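Local coordinates for protein putative archaeal ammonia monooxygenase subunit B (Candidatus Nitrosocaldus yellowstonii, PDB 4O65) that binds copper through a cupredoxin domain and is probably a subunit of an ammonia-oxidising monooxygenase, at residues V12-E17 with A127-N132; G64-Q69 with G109-K114; L74-S79 with N101-P106. All coordinates share one frame; numbering follows the deposited sequence.

Interaction 1: V12-E17 with A127-N132; sequences VKIEDE and AHTQLN. With CU (copper (II) ion), chain B.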
loop_
_atom_site.group_PDB
_atom_site.type_symbol
_atom_site.label_atom_id
_atom_site.label_comp_id
_atom_site.label_asym_id
_atom_site.label_seq_id
_atom_site.Cartn_x
_atom_site.Cartn_y
_atom_site.Cartn_z
ATOM N N VAL A 12 16.683 11.169 1.457
ATOM C CA VAL A 12 16.161 10.198 2.473
ATOM C C VAL A 12 16.187 8.849 1.784
ATOM O O VAL A 12 15.596 8.694 0.694
ATOM C CB VAL A 12 14.701 10.525 2.945
ATOM C CG1 VAL A 12 14.195 9.442 3.942
ATOM C CG2 VAL A 12 14.555 11.942 3.537
ATOM N N LYS A 13 16.856 7.862 2.392
ATOM C CA LYS A 13 16.948 6.517 1.786
ATOM C C LYS A 13 15.871 5.635 2.356
ATOM O O LYS A 13 15.533 5.741 3.541
ATOM C CB LYS A 13 18.331 5.907 2.096
ATOM C CG LYS A 13 18.618 4.664 1.275
ATOM C CD LYS A 13 20.131 4.299 1.205
ATOM C CE LYS A 13 20.232 3.057 0.315
ATOM N NZ LYS A 13 21.495 2.299 0.497
ATOM N N ILE A 14 15.344 4.745 1.533
ATOM C CA ILE A 14 14.349 3.742 1.982
ATOM C C ILE A 14 15.186 2.463 2.208
ATOM O O ILE A 14 15.755 1.898 1.249
ATOM C CB ILE A 14 13.357 3.505 0.848
ATOM C CG1 ILE A 14 12.539 4.803 0.638
ATOM C CG2 ILE A 14 12.434 2.270 1.143
ATOM C CD1 ILE A 14 11.730 4.717 -0.698
ATOM N N GLU A 15 15.333 2.074 3.470
ATOM C CA GLU A 15 16.196 0.960 3.818
ATOM C C GLU A 15 15.416 -0.231 4.429
ATOM O O GLU A 15 14.291 -0.056 4.948
ATOM C CB GLU A 15 17.258 1.436 4.821
ATOM C CG GLU A 15 18.116 2.606 4.248
ATOM C CD GLU A 15 19.281 2.986 5.151
ATOM O OE1 GLU A 15 19.557 2.276 6.164
ATOM O OE2 GLU A 15 19.907 4.025 4.864
ATOM N N ASP A 16 16.005 -1.428 4.293
ATOM C CA ASP A 16 15.459 -2.630 4.986
ATOM C C ASP A 16 14.023 -2.933 4.582
ATOM O O ASP A 16 13.211 -3.397 5.390
ATOM C CB ASP A 16 15.605 -2.434 6.469
ATOM C CG ASP A 16 17.098 -2.251 6.852
ATOM O OD1 ASP A 16 17.892 -3.081 6.456
ATOM O OD2 ASP A 16 17.443 -1.230 7.373
ATOM N N GLU A 17 13.716 -2.663 3.320
ATOM C CA GLU A 17 12.330 -2.881 2.830
ATOM C C GLU A 17 12.011 -4.399 2.871
ATOM O O GLU A 17 12.855 -5.231 2.449
ATOM C CB GLU A 17 12.250 -2.335 1.444
ATOM C CG GLU A 17 10.870 -2.487 0.806
ATOM C CD GLU A 17 10.915 -2.109 -0.649
ATOM O OE1 GLU A 17 10.156 -1.216 -1.060
ATOM O OE2 GLU A 17 11.701 -2.719 -1.407
ATOM N N ALA A 127 6.570 -4.207 -7.387
ATOM C CA ALA A 127 6.140 -3.187 -6.432
ATOM C C ALA A 127 7.323 -2.627 -5.667
ATOM O O ALA A 127 8.245 -3.392 -5.308
ATOM C CB ALA A 127 5.200 -3.847 -5.417
ATOM N N HIS A 128 7.237 -1.325 -5.353
ATOM C CA HIS A 128 8.300 -0.609 -4.631
ATOM C C HIS A 128 7.662 0.280 -3.636
ATOM O O HIS A 128 6.633 0.944 -3.912
ATOM C CB HIS A 128 9.049 0.353 -5.558
ATOM C CG HIS A 128 9.723 -0.299 -6.744
ATOM N ND1 HIS A 128 11.090 -0.332 -6.889
ATOM C CD2 HIS A 128 9.181 -0.833 -7.947
ATOM C CE1 HIS A 128 11.403 -0.927 -8.090
ATOM N NE2 HIS A 128 10.238 -1.214 -8.730
ATOM N N THR A 129 8.305 0.406 -2.488
ATOM C CA THR A 129 7.952 1.552 -1.623
ATOM C C THR A 129 8.252 2.849 -2.382
ATOM O O THR A 129 9.346 3.009 -2.941
ATOM C CB THR A 129 8.809 1.557 -0.339
ATOM O OG1 THR A 129 8.542 0.349 0.386
ATOM C CG2 THR A 129 8.416 2.744 0.542
ATOM N N GLN A 130 7.310 3.795 -2.370
ATOM C CA GLN A 130 7.589 5.119 -2.957
ATOM C C GLN A 130 7.533 6.198 -1.887
ATOM O O GLN A 130 6.513 6.362 -1.192
ATOM C CB GLN A 130 6.480 5.403 -4.018
ATOM C CG GLN A 130 6.675 6.792 -4.648
ATOM C CD GLN A 130 5.715 7.108 -5.760
ATOM O OE1 GLN A 130 5.339 8.332 -5.985
ATOM N NE2 GLN A 130 5.317 6.100 -6.485
ATOM N N LEU A 131 8.639 6.939 -1.714
ATOM C CA LEU A 131 8.613 8.056 -0.780
ATOM C C LEU A 131 8.480 9.319 -1.585
ATOM O O LEU A 131 9.140 9.441 -2.633
ATOM C CB LEU A 131 9.959 8.069 -0.005
ATOM C CG LEU A 131 10.055 9.189 1.041
ATOM C CD1 LEU A 131 9.019 9.002 2.139
ATOM C CD2 LEU A 131 11.510 9.300 1.591
ATOM N N ASN A 132 7.628 10.268 -1.152
ATOM C CA ASN A 132 7.634 11.609 -1.736
ATOM C C ASN A 132 8.040 12.616 -0.716
ATOM O O ASN A 132 7.416 12.707 0.335
ATOM C CB ASN A 132 6.295 11.989 -2.328
ATOM C CG ASN A 132 6.205 11.500 -3.764
ATOM O OD1 ASN A 132 6.787 12.113 -4.736
ATOM N ND2 ASN A 132 5.663 10.350 -3.876
HETATM CU CU CU B . 9.996 -2.368 -10.332
HETATM O O HOH W 1 9.491 -1.126 -11.928
#
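At the margin of the core between the two sheets of this cupredoxin β-sandwich, Glu17 reaches across to Thr129, the residue that follows the copper ligand His128. Strands 12-15 and 127-132 face each other from different sheets, antiparallel at 159°, with their axes 8.6 Å apart, too far for backbone-to-backbone bonds, so every contact involves a side chain. Glu17, with a long chain ending in a carboxylate, suits the crossing: its CG stands anti to the backbone N (chi1 -180°) and the chain beyond stays extended, bringing one oxygen to two donors. Thr129 N meets Glu17 OE1 at 2.8 Å, nearly along its C-O axis and at an N-H...O angle of 158°. The hydroxyl Thr129 OG1 gives its proton to the anti lone pair of Glu17 OE1 at 2.7 Å. Threonine can offer both donors because OG1 lies beside its own backbone N; the same hydroxyl also bonds Tyr113 OH.

Next to this grip, His128 turns its ring the other way, binding the copper ion through NE2 at 2.0 Å, while its ND1 bonds Gly141 O. His126 and a water complete the metal's observed partners. Further along, the contact is apolar. Ile14 CG2 meets Thr129 CB at 4.0 Å. Ile14 and Leu131 slide past each other in opposite directions, with Ile14 CD1 3.9 Å from Leu131 CB. Val12 CG1 touches Leu131 CD2 at 3.6 Å. Methyl groups without polar atoms suit these buried positions. Strand 12-19 edges its sheet beside strand 59-68, whereas strand 123-133 runs between strands 74-81 and 137-149 in the other.

Interaction 2: G64-Q69 with G109-K114; sequences GRLVSQ and GEVPYK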
loop_
_atom_site.group_PDB
_atom_site.type_symbol
_atom_site.label_atom_id
_atom_site.label_comp_id
_atom_site.label_asym_id
_atom_site.label_seq_id
_atom_site.Cartn_x
_atom_site.Cartn_y
_atom_site.Cartn_z
ATOM N N GLY A 64 9.801 -1.055 6.472
ATOM C CA GLY A 64 11.197 -0.591 6.230
ATOM C C GLY A 64 11.518 0.588 7.118
ATOM O O GLY A 64 10.813 0.833 8.114
ATOM N N ARG A 65 12.575 1.331 6.776
ATOM C CA ARG A 65 12.927 2.457 7.601
ATOM C C ARG A 65 13.314 3.562 6.625
ATOM O O ARG A 65 13.913 3.268 5.590
ATOM C CB ARG A 65 14.208 2.154 8.456
ATOM C CG ARG A 65 14.148 1.025 9.475
ATOM C CD ARG A 65 15.510 0.972 10.289
ATOM N NE ARG A 65 16.620 0.773 9.316
ATOM C CZ ARG A 65 17.813 1.393 9.314
ATOM N NH1 ARG A 65 18.161 2.263 10.272
ATOM N NH2 ARG A 65 18.699 1.110 8.363
ATOM N N LEU A 66 12.897 4.791 6.932
ATOM C CA LEU A 66 13.268 5.977 6.118
ATOM C C LEU A 66 14.405 6.640 6.868
ATOM O O LEU A 66 14.295 6.914 8.082
ATOM C CB LEU A 66 12.098 6.932 6.022
ATOM C CG LEU A 66 10.827 6.259 5.530
ATOM C CD1 LEU A 66 9.643 7.248 5.573
ATOM C CD2 LEU A 66 10.993 5.742 4.085
ATOM N N VAL A 67 15.520 6.813 6.171
ATOM C CA VAL A 67 16.735 7.298 6.847
ATOM C C VAL A 67 17.199 8.596 6.220
ATOM O O VAL A 67 17.596 8.660 5.026
ATOM C CB VAL A 67 17.839 6.233 6.794
ATOM C CG1 VAL A 67 19.120 6.786 7.472
ATOM C CG2 VAL A 67 17.343 4.944 7.430
ATOM N N SER A 68 17.149 9.667 7.006
ATOM C CA SER A 68 17.468 11.015 6.476
ATOM C C SER A 68 18.960 11.264 6.385
ATOM O O SER A 68 19.696 10.935 7.312
ATOM C CB SER A 68 16.842 12.095 7.386
ATOM O OG SER A 68 17.323 13.407 7.075
ATOM N N GLN A 69 19.396 11.837 5.258
ATOM C CA GLN A 69 20.772 12.246 5.037
ATOM C C GLN A 69 20.934 13.751 4.968
ATOM O O GLN A 69 22.018 14.263 4.621
ATOM C CB GLN A 69 21.286 11.565 3.771
ATOM C CG GLN A 69 21.134 10.040 3.942
ATOM C CD GLN A 69 21.850 9.225 2.897
ATOM O OE1 GLN A 69 21.536 9.298 1.684
ATOM N NE2 GLN A 69 22.821 8.425 3.352
ATOM N N GLY A 109 17.739 11.691 11.081
ATOM C CA GLY A 109 17.063 10.683 11.916
ATOM C C GLY A 109 16.430 9.600 11.048
ATOM O O GLY A 109 16.757 9.463 9.858
ATOM N N GLU A 110 15.593 8.782 11.683
ATOM C CA GLU A 110 15.108 7.512 11.088
ATOM C C GLU A 110 13.624 7.472 11.402
ATOM O O GLU A 110 13.226 7.789 12.543
ATOM C CB GLU A 110 15.762 6.294 11.800
ATOM C CG GLU A 110 16.903 5.501 11.118
ATOM C CD GLU A 110 18.326 5.791 11.639
ATOM O OE1 GLU A 110 18.650 6.982 11.838
ATOM O OE2 GLU A 110 19.159 4.853 11.837
ATOM N N VAL A 111 12.809 7.010 10.440
ATOM C CA VAL A 111 11.371 6.851 10.674
ATOM C C VAL A 111 11.046 5.402 10.198
ATOM O O VAL A 111 11.105 5.123 8.978
ATOM C CB VAL A 111 10.547 7.907 9.875
ATOM C CG1 VAL A 111 9.039 7.643 9.987
ATOM C CG2 VAL A 111 10.828 9.308 10.448
ATOM N N PRO A 112 10.681 4.494 11.136
ATOM C CA PRO A 112 10.186 3.176 10.659
ATOM C C PRO A 112 8.857 3.360 9.988
ATOM O O PRO A 112 8.067 4.264 10.379
ATOM C CB PRO A 112 10.027 2.319 11.959
ATOM C CG PRO A 112 10.166 3.289 13.087
ATOM C CD PRO A 112 10.869 4.549 12.607
ATOM N N TYR A 113 8.588 2.564 8.945
ATOM C CA TYR A 113 7.260 2.682 8.277
ATOM C C TYR A 113 6.641 1.307 8.091
ATOM O O TYR A 113 7.357 0.278 8.041
ATOM C CB TYR A 113 7.396 3.429 6.913
ATOM C CG TYR A 113 8.039 2.608 5.814
ATOM C CD1 TYR A 113 7.257 1.821 4.954
ATOM C CD2 TYR A 113 9.423 2.724 5.551
ATOM C CE1 TYR A 113 7.865 1.037 3.941
ATOM C CE2 TYR A 113 10.019 2.002 4.539
ATOM C CZ TYR A 113 9.240 1.190 3.722
ATOM O OH TYR A 113 9.870 0.492 2.742
ATOM N N LYS A 114 5.321 1.309 7.928
ATOM C CA LYS A 114 4.575 0.088 7.639
ATOM C C LYS A 114 3.391 0.487 6.756
ATOM O O LYS A 114 2.587 1.396 7.099
ATOM C CB LYS A 114 4.104 -0.612 8.907
ATOM C CG LYS A 114 3.095 -1.764 8.601
ATOM C CD LYS A 114 3.002 -2.641 9.851
ATOM C CE LYS A 114 1.871 -3.681 9.777
ATOM N NZ LYS A 114 1.866 -4.664 10.942
#
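Tyr113 lays its ring across Gly64, its partner in an antiparallel hydrogen-bonded pair, with Gly64 N 3.5 Å above the ring plane and over its centre. Tyr113 CG sits between the backbone N and the carbonyl carbon (chi1 74°), and chi2 (91°) then sets the ring plane so that a face lies over Gly64 N; Tyr113 CE2 comes to 3.3 Å from Gly64 CA. Glycine suits this place, having no side chain to meet the ring. In the same pair, Tyr113 N bonds Gly64 O at 2.9 Å. Leu66 crosses the tyrosine at about a right angle, its CD2 3.7 Å from Tyr113 CD2, while its backbone N bonds Val111 O at 2.7 Å.

The other face carries Arg65 and Glu110, with Val67 and Pro112. Arg65 and Glu110 run side by side, and Arg65 NH1 forms a salt bridge of 3.2 Å with Glu110 OE2, which lies at the guanidinium edge and in its plane. The carboxylate is turned 63° from that plane. A bend at chi3 sets Arg65 NE, and NH2 is held by Glu15 and Asp16, so three acids share one cation. Val67 CG2 lies over one guanidinium face, 3.9 Å above its plane and offset toward the rim.

Strands 59-68 and 110-119 are the inner pair of their sheet, flanked by strands 12-19 and 91-97, and Leu66 and Val111 turn inward toward strand 103-105 of the opposing sheet.

Interaction 3: L74-S79 with N101-P106; sequences LNAWIS and NVFTIP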
loop_
_atom_site.group_PDB
_atom_site.type_symbol
_atom_site.label_atom_id
_atom_site.label_comp_id
_atom_site.label_asym_id
_atom_site.label_seq_id
_atom_site.Cartn_x
_atom_site.Cartn_y
_atom_site.Cartn_z
ATOM N N LEU A 74 12.335 17.191 7.226
ATOM C CA LEU A 74 11.585 17.164 5.960
ATOM C C LEU A 74 10.196 16.665 6.168
ATOM O O LEU A 74 9.946 15.838 7.078
ATOM C CB LEU A 74 12.263 16.187 4.966
ATOM C CG LEU A 74 13.667 16.594 4.520
ATOM C CD1 LEU A 74 14.313 15.484 3.703
ATOM C CD2 LEU A 74 13.616 17.861 3.654
ATOM N N ASN A 75 9.297 17.095 5.284
ATOM C CA ASN A 75 7.922 16.567 5.241
ATOM C C ASN A 75 7.802 15.582 4.081
ATOM O O ASN A 75 8.387 15.817 3.034
ATOM C CB ASN A 75 6.891 17.675 5.014
ATOM C CG ASN A 75 6.809 18.572 6.204
ATOM O OD1 ASN A 75 7.048 18.112 7.303
ATOM N ND2 ASN A 75 6.580 19.862 5.987
ATOM N N ALA A 76 7.082 14.499 4.322
ATOM C CA ALA A 76 6.985 13.420 3.337
ATOM C C ALA A 76 5.677 12.649 3.420
ATOM O O ALA A 76 4.964 12.682 4.435
ATOM C CB ALA A 76 8.175 12.480 3.520
ATOM N N TRP A 77 5.363 11.928 2.329
ATOM C CA TRP A 77 4.293 10.929 2.352
ATOM C C TRP A 77 4.761 9.691 1.591
ATOM O O TRP A 77 5.742 9.741 0.816
ATOM C CB TRP A 77 3.007 11.487 1.757
ATOM C CG TRP A 77 3.099 11.995 0.337
ATOM C CD1 TRP A 77 2.704 11.343 -0.837
ATOM C CD2 TRP A 77 3.545 13.318 -0.079
ATOM N NE1 TRP A 77 2.933 12.155 -1.931
ATOM C CE2 TRP A 77 3.425 13.359 -1.528
ATOM C CE3 TRP A 77 4.073 14.428 0.592
ATOM C CZ2 TRP A 77 3.809 14.487 -2.267
ATOM C CZ3 TRP A 77 4.454 15.554 -0.167
ATOM C CH2 TRP A 77 4.311 15.570 -1.559
ATOM N N ILE A 78 4.107 8.563 1.887
ATOM C CA ILE A 78 4.556 7.303 1.403
ATOM C C ILE A 78 3.444 6.577 0.653
ATOM O O ILE A 78 2.273 6.737 0.978
ATOM C CB ILE A 78 5.064 6.499 2.611
ATOM C CG1 ILE A 78 5.766 5.234 2.188
ATOM C CG2 ILE A 78 3.963 6.226 3.673
ATOM C CD1 ILE A 78 6.780 4.930 3.300
ATOM N N SER A 79 3.803 5.823 -0.381
ATOM C CA SER A 79 2.811 5.110 -1.133
ATOM C C SER A 79 3.475 3.875 -1.709
ATOM O O SER A 79 4.646 3.642 -1.432
ATOM C CB SER A 79 2.209 5.990 -2.220
ATOM O OG SER A 79 3.201 6.484 -3.108
ATOM N N ASN A 101 -1.406 12.093 6.597
ATOM C CA ASN A 101 -1.264 12.282 5.139
ATOM C C ASN A 101 0.157 12.730 4.762
ATOM O O ASN A 101 0.682 12.349 3.716
ATOM C CB ASN A 101 -2.233 13.356 4.627
ATOM C CG ASN A 101 -3.694 12.960 4.776
ATOM O OD1 ASN A 101 -4.377 13.409 5.701
ATOM N ND2 ASN A 101 -4.183 12.131 3.862
ATOM N N VAL A 102 0.727 13.583 5.602
ATOM C CA VAL A 102 2.144 13.989 5.519
ATOM C C VAL A 102 2.744 13.794 6.919
ATOM O O VAL A 102 2.061 14.010 7.952
ATOM C CB VAL A 102 2.212 15.457 5.075
ATOM C CG1 VAL A 102 3.609 15.984 5.082
ATOM C CG2 VAL A 102 1.573 15.639 3.697
ATOM N N PHE A 103 4.000 13.370 6.997
ATOM C CA PHE A 103 4.662 13.263 8.306
ATOM C C PHE A 103 6.051 13.872 8.266
ATOM O O PHE A 103 6.584 14.178 7.168
ATOM C CB PHE A 103 4.712 11.813 8.769
ATOM C CG PHE A 103 5.360 10.897 7.763
ATOM C CD1 PHE A 103 6.757 10.728 7.771
ATOM C CD2 PHE A 103 4.594 10.227 6.810
ATOM C CE1 PHE A 103 7.375 9.914 6.822
ATOM C CE2 PHE A 103 5.224 9.396 5.844
ATOM C CZ PHE A 103 6.619 9.233 5.895
ATOM N N THR A 104 6.679 14.026 9.439
ATOM C CA THR A 104 8.009 14.615 9.497
ATOM C C THR A 104 9.093 13.560 9.550
ATOM O O THR A 104 8.991 12.583 10.317
ATOM C CB THR A 104 8.173 15.508 10.751
ATOM O OG1 THR A 104 7.199 16.546 10.659
ATOM C CG2 THR A 104 9.575 16.137 10.819
ATOM N N ILE A 105 10.154 13.797 8.783
ATOM C CA ILE A 105 11.331 12.982 8.909
ATOM C C ILE A 105 12.419 13.832 9.538
ATOM O O ILE A 105 12.853 14.818 8.945
ATOM C CB ILE A 105 11.819 12.440 7.542
ATOM C CG1 ILE A 105 10.694 11.625 6.905
ATOM C CG2 ILE A 105 13.051 11.553 7.766
ATOM C CD1 ILE A 105 11.009 11.169 5.498
ATOM N N PRO A 106 12.815 13.499 10.781
ATOM C CA PRO A 106 13.744 14.416 11.446
ATOM C C PRO A 106 15.078 14.434 10.739
ATOM O O PRO A 106 15.545 13.415 10.258
ATOM C CB PRO A 106 13.947 13.813 12.861
ATOM C CG PRO A 106 12.980 12.687 12.978
ATOM C CD PRO A 106 12.370 12.379 11.638
HETATM O O HOH W 2 4.561 16.724 8.771
#
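Ala76 O is approached by three groups of segment 101-106. Phe103 N bonds it at 2.8 Å, Val102 CA adds a C-H...O contact at 3.3 Å, and the Phe103 ring lies against it, with Ala76 O 3.4 Å above the ring plane and offset toward the rim. Phe103 CG stands between the backbone N and the carbonyl carbon (chi1 55°), and the ring is then turned about chi2 so that its face meets Ala76 O. Two residues away, Ile105 N bonds Leu74 O at 2.7 Å and almost straight (174°), and Leu74 N and Ala76 N return bonds to Ile105 O and Phe103 O. These are antiparallel hydrogen-bonded pairs, although the short strands diverge to 125°.

Toward the core, the small methyl Ala76 CB meets Ile105 CD1 at 3.7 Å, and Ile78 CG2 touches the edge of the phenyl at Phe103 CE2, 4.0 Å away. Alanine keeps this side low, which suits its place between large neighbours; Leu131 of strand 123-133 also touches it, and Phe103 packs against Leu66 of the opposing sheet. On the outer side, Asn75 OD1 and Thr104 OG1 stand 3.7 Å apart, and a water bonds each of them at 3.2 Å. The water donates to the amide oxygen. Trp77 and Val102 lie side by side nearby, both exposed.

The chemistry thus differs across the sheet. Backbone bonds fix the register, apolar groups meet on the inner face, and on the outer one a water joins Asn75 to Thr104 beside the exposed Trp77 and Val102. The main partner of Ala76 O is Phe103 N; its contact with the ring face probably follows from the chain geometry, covering the carbonyl without bonding it.

Overall arrangement
The three contacts lie close together in one β-sandwich, with centres about 9 Å (interactions 1 and 2), about 10 Å (2 and 3) and about 12 Å (1 and 3) apart. Interaction 2 joins strands within the four-stranded sheet and interaction 3 strands within the five-stranded one, whereas interaction 1 spans the core between the two sheets. Along the chain they are nested: 74-79 with 101-106 lies inside the loop closed by 64-69 with 109-114, itself inside that closed by 12-17 with 127-132. Strand 123-133, bonded to strand 74-81, carries both histidine ligands of the copper ion, so the metal site rests on a strand tied to its own sheet and, through interaction 1, to the other.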